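Local coordinates for chemotaxis protein CheX (Desulfovibrio desulfuricans subsp. desulfuricans str. G20, PDB 3HM4) that probably acts in bacterial chemotaxis signalling as a phosphatase of the CheX family, dephosphorylating the response regulator CheY, at residues 51-54 with 55-59; 68-71 with 72-76. All coordinates share one frame; numbering follows the deposited sequence. Where two conformers were deposited one is given.

Contact 1 (51-54 with 55-59)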
loop_
_atom_site.group_PDB
_atom_site.type_symbol
_atom_site.label_atom_id
_atom_site.label_comp_id
_atom_site.label_asym_id
_atom_site.label_seq_id
_atom_site.Cartn_x
_atom_site.Cartn_y
_atom_site.Cartn_z
ATOM N N GLY A 51 3.676 -3.416 -3.888
ATOM C CA GLY A 51 3.107 -4.117 -5.028
ATOM C C GLY A 51 4.151 -4.892 -5.817
ATOM O O GLY A 51 5.337 -4.528 -5.845
ATOM N N ILE A 52 3.697 -5.966 -6.457
ATOM C CA ILE A 52 4.535 -6.774 -7.349
ATOM C C ILE A 52 3.777 -6.982 -8.648
ATOM O O ILE A 52 2.538 -7.077 -8.684
ATOM C CB ILE A 52 4.999 -8.096 -6.671
ATOM C CG1 ILE A 52 3.843 -9.033 -6.355
ATOM C CG2 ILE A 52 5.819 -7.753 -5.408
ATOM C CD1 ILE A 52 4.331 -10.381 -5.782
ATOM N N THR A 53 4.544 -7.109 -9.730
ATOM C CA THR A 53 3.974 -7.305 -11.069
ATOM C C THR A 53 4.744 -8.423 -11.802
ATOM O O THR A 53 5.931 -8.605 -11.613
ATOM C CB THR A 53 4.010 -6.024 -11.878
ATOM O OG1 THR A 53 5.369 -5.640 -12.116
ATOM C CG2 THR A 53 3.249 -4.864 -11.167
ATOM N N GLY A 54 4.043 -9.131 -12.666
ATOM C CA GLY A 54 4.655 -10.251 -13.430
ATOM C C GLY A 54 3.597 -11.007 -14.168
ATOM O O GLY A 54 2.680 -10.380 -14.606
ATOM N N HIS A 55 3.680 -12.351 -14.232
ATOM C CA HIS A 55 2.637 -13.138 -14.926
ATOM C C HIS A 55 1.248 -12.941 -14.329
ATOM O O HIS A 55 0.228 -12.996 -15.034
ATOM C CB HIS A 55 3.003 -14.637 -15.078
ATOM C CG HIS A 55 2.873 -15.434 -13.812
ATOM N ND1 HIS A 55 3.817 -15.407 -12.809
ATOM C CD2 HIS A 55 1.916 -16.308 -13.401
ATOM C CE1 HIS A 55 3.440 -16.206 -11.829
ATOM N NE2 HIS A 55 2.284 -16.757 -12.151
ATOM N N LYS A 56 1.249 -12.702 -13.021
ATOM C CA LYS A 56 0.166 -12.239 -12.221
ATOM C C LYS A 56 0.690 -10.978 -11.453
ATOM O O LYS A 56 1.870 -10.771 -11.293
ATOM C CB LYS A 56 -0.230 -13.334 -11.250
ATOM C CG LYS A 56 -0.922 -14.483 -11.899
ATOM C CD LYS A 56 -1.201 -15.597 -10.934
ATOM C CE LYS A 56 -1.892 -16.800 -11.552
ATOM N NZ LYS A 56 -2.011 -17.888 -10.539
ATOM N N ASN A 57 -0.220 -10.150 -11.015
ATOM C CA ASN A 57 0.076 -8.935 -10.263
ATOM C C ASN A 57 -0.483 -9.115 -8.879
ATOM O O ASN A 57 -1.435 -9.836 -8.656
ATOM C CB ASN A 57 -0.601 -7.771 -10.955
ATOM C CG ASN A 57 -0.109 -7.570 -12.356
ATOM O OD1 ASN A 57 1.075 -7.594 -12.619
ATOM N ND2 ASN A 57 -1.061 -7.409 -13.287
ATOM N N GLY A 58 0.118 -8.455 -7.931
ATOM C CA GLY A 58 -0.277 -8.644 -6.549
ATOM C C GLY A 58 0.429 -7.724 -5.611
ATOM O O GLY A 58 0.825 -6.635 -6.006
ATOM N N SER A 59 0.519 -8.179 -4.372
ATOM C CA SER A 59 1.046 -7.333 -3.323
ATOM C C SER A 59 1.533 -8.178 -2.146
ATOM O O SER A 59 1.065 -9.298 -1.952
ATOM C CB SER A 59 -0.082 -6.453 -2.842
ATOM O OG SER A 59 0.339 -5.537 -1.874
HETATM O O HOH W 1 2.070 -7.220 -15.187
#
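Gly51 and Ile52 run antiparallel to Gly58 and Ser59 at the turn end of a beta hairpin, with Ile52 and Gly58 as a hydrogen-bonded pair and Gly51 and Ser59 as the non-hydrogen-bonded pair next to it. Ile52 N donates to Gly58 O at 3.0 Å, almost straight at 176°, and Gly58 N returns a bond of 2.9 Å to Ile52 O. With no side chain on Gly58, Ile52 reaches over its peptide: Ile52 CG1, set between the backbone N and the carbonyl carbon (chi1 65°), lies 3.7 Å from Gly58 C.

Nearer the turn the amide of Asn57 takes over. Asn57 CG lies anti to the carbonyl carbon (chi1 -61°), and with the amide turned back toward the first strand Asn57 OD1 is 3.4 Å from Thr53 CB and accepts a weak bond of 3.3 Å from Gly54 N. A water donates to Asn57 OD1 at 2.8 Å and also to Gly54 O, tying the amide to the turn on two routes.

Thr53 OG1 is hydrogen-bonded to Thr53 OG1 of the second subunit, and Gly116 of that subunit packs on both Thr53 and Asn57. Within the chain, His55 meets the ring of Phe114, while strand 115-123 pairs with strand 47-53 and strand 149-155 with strand 58-64.

Contact 2 (68-71 with 72-76)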
loop_
_atom_site.group_PDB
_atom_site.type_symbol
_atom_site.label_atom_id
_atom_site.label_comp_id
_atom_site.label_asym_id
_atom_site.label_seq_id
_atom_site.Cartn_x
_atom_site.Cartn_y
_atom_site.Cartn_z
ATOM N N CYS A 68 5.859 -5.017 18.481
ATOM C CA CYS A 68 6.788 -5.592 17.523
ATOM C C CYS A 68 7.402 -4.524 16.649
ATOM O O CYS A 68 8.611 -4.544 16.427
ATOM C CB CYS A 68 6.075 -6.675 16.734
ATOM S SG CYS A 68 7.195 -7.640 15.694
ATOM N N ALA A 69 6.603 -3.581 16.137
ATOM C CA ALA A 69 7.134 -2.497 15.305
ATOM C C ALA A 69 8.159 -1.673 16.078
ATOM O O ALA A 69 9.206 -1.301 15.548
ATOM C CB ALA A 69 6.041 -1.591 14.790
ATOM N N ILE A 70 7.880 -1.394 17.349
ATOM C CA ILE A 70 8.866 -0.656 18.185
ATOM C C ILE A 70 10.163 -1.450 18.343
ATOM O O ILE A 70 11.270 -0.898 18.171
ATOM C CB ILE A 70 8.274 -0.275 19.543
ATOM C CG1 ILE A 70 7.186 0.802 19.358
ATOM C CG2 ILE A 70 9.378 0.253 20.485
ATOM C CD1 ILE A 70 6.367 1.139 20.596
ATOM N N ALA A 71 10.037 -2.751 18.589
ATOM C CA ALA A 71 11.242 -3.612 18.755
ATOM C C ALA A 71 12.103 -3.667 17.476
ATOM O O ALA A 71 13.340 -3.666 17.539
ATOM C CB ALA A 71 10.868 -5.017 19.218
ATOM N N VAL A 72 11.439 -3.708 16.320
ATOM C CA VAL A 72 12.139 -3.713 15.038
ATOM C C VAL A 72 12.906 -2.404 14.843
ATOM O O VAL A 72 14.095 -2.426 14.502
ATOM C CB VAL A 72 11.191 -3.975 13.860
ATOM C CG1 VAL A 72 11.844 -3.720 12.520
ATOM C CG2 VAL A 72 10.608 -5.373 13.977
ATOM N N VAL A 73 12.248 -1.286 15.098
ATOM C CA VAL A 73 12.856 0.035 14.953
ATOM C C VAL A 73 14.063 0.162 15.922
ATOM O O VAL A 73 15.130 0.647 15.522
ATOM C CB VAL A 73 11.835 1.188 15.158
ATOM C CG1 VAL A 73 12.546 2.549 15.268
ATOM C CG2 VAL A 73 10.783 1.174 14.037
ATOM N N LYS A 74 13.903 -0.298 17.170
ATOM C CA LYS A 74 14.995 -0.244 18.148
ATOM C C LYS A 74 16.154 -1.163 17.754
ATOM O O LYS A 74 17.348 -0.810 17.927
ATOM C CB LYS A 74 14.486 -0.564 19.556
ATOM C CG LYS A 74 13.646 0.515 20.146
ATOM C CD LYS A 74 13.230 0.224 21.567
ATOM C CE LYS A 74 12.463 1.388 22.143
ATOM N NZ LYS A 74 12.222 1.239 23.596
ATOM N N ALA A 75 15.855 -2.362 17.276
ATOM C CA ALA A 75 16.901 -3.299 16.847
ATOM C C ALA A 75 17.714 -2.760 15.668
ATOM O O ALA A 75 18.952 -2.857 15.677
ATOM C CB ALA A 75 16.332 -4.657 16.519
HETATM N N MSE A 76 17.049 -2.093 14.729
HETATM C CA MSE A 76 17.700 -1.603 13.520
HETATM C C MSE A 76 18.419 -0.288 13.653
HETATM O O MSE A 76 19.466 -0.109 13.026
HETATM C CB MSE A 76 16.687 -1.509 12.392
HETATM C CG MSE A 76 16.243 -2.885 12.026
HETATM SE SE MSE A 76 14.926 -2.865 10.696
HETATM C CE MSE A 76 16.039 -2.282 9.152
#
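Ala71 O accepts the shortest of the four backbone bonds between 68-71 and 72-76, 2.8 Å from Ala75 N, one of a run of i to i+4 bonds that makes this a regular alpha helix, part of helix 66-77. Cys68 O, Ala69 O and Ile70 O take the amides of Val72, Val73 and Lys74 in the same manner. The methyl of Ala75 rests against the oxygen its own amide is bonded to, with Ala75 CB 3.3 Å from Ala71 O.

Side chains pack back on the turn before them. Val72 and Val73 share one rotamer, CG1 anti to the backbone N (chi1 169° in each), which brings each CG2 back over the carbonyl oxygen four residues earlier: Val72 CG2 is 3.3 Å from Cys68 O, and Val73 CG2 the same distance from Ala69 O. Off to one side of Cys68 O, Cys68 SG makes a looser apolar contact with the same Val72 CG2, at 4.4 Å.

Cys68, Ala69, Val72 and Val73 are the buried residues of the stretch. Val72 leans on Leu21 of helix 10-25 and on Ile27, Val73 on Asp87 and Thr88 of helix 84-109, and Ala69 on Val46; Ala75, though exposed, still touches Ala25 of helix 10-25. Lys74 is on the exposed side, where its methylenes run beside Ile70 and point the same way. The stem of the lysine starts over the carbonyl of Ile70, with Lys74 CG 3.4 Å from Ile70 O, and its extended chain then brings Lys74 CE to 3.7 Å from Ile70 CG2.

In the fold
Strand 58-64, which contact 1 enters at its second segment, leads directly into helix 66-77, which carries contact 2, so the two follow in series along the chain. The chain's centre nevertheless falls between them: 28 Å separates their centres, and about 18 Å their nearest atoms. Contact 1 faces the second subunit, and an unidentified ligand, probably from the crystallisation liquor, is hydrogen-bonded to Gly51 N and Ser59 OG; the side chain of Ser59 is about 3 Å from this unidentified ligand. No other chain of the assembly touches contact 2, which instead packs within its own subunit on helices 10-25 and 84-109.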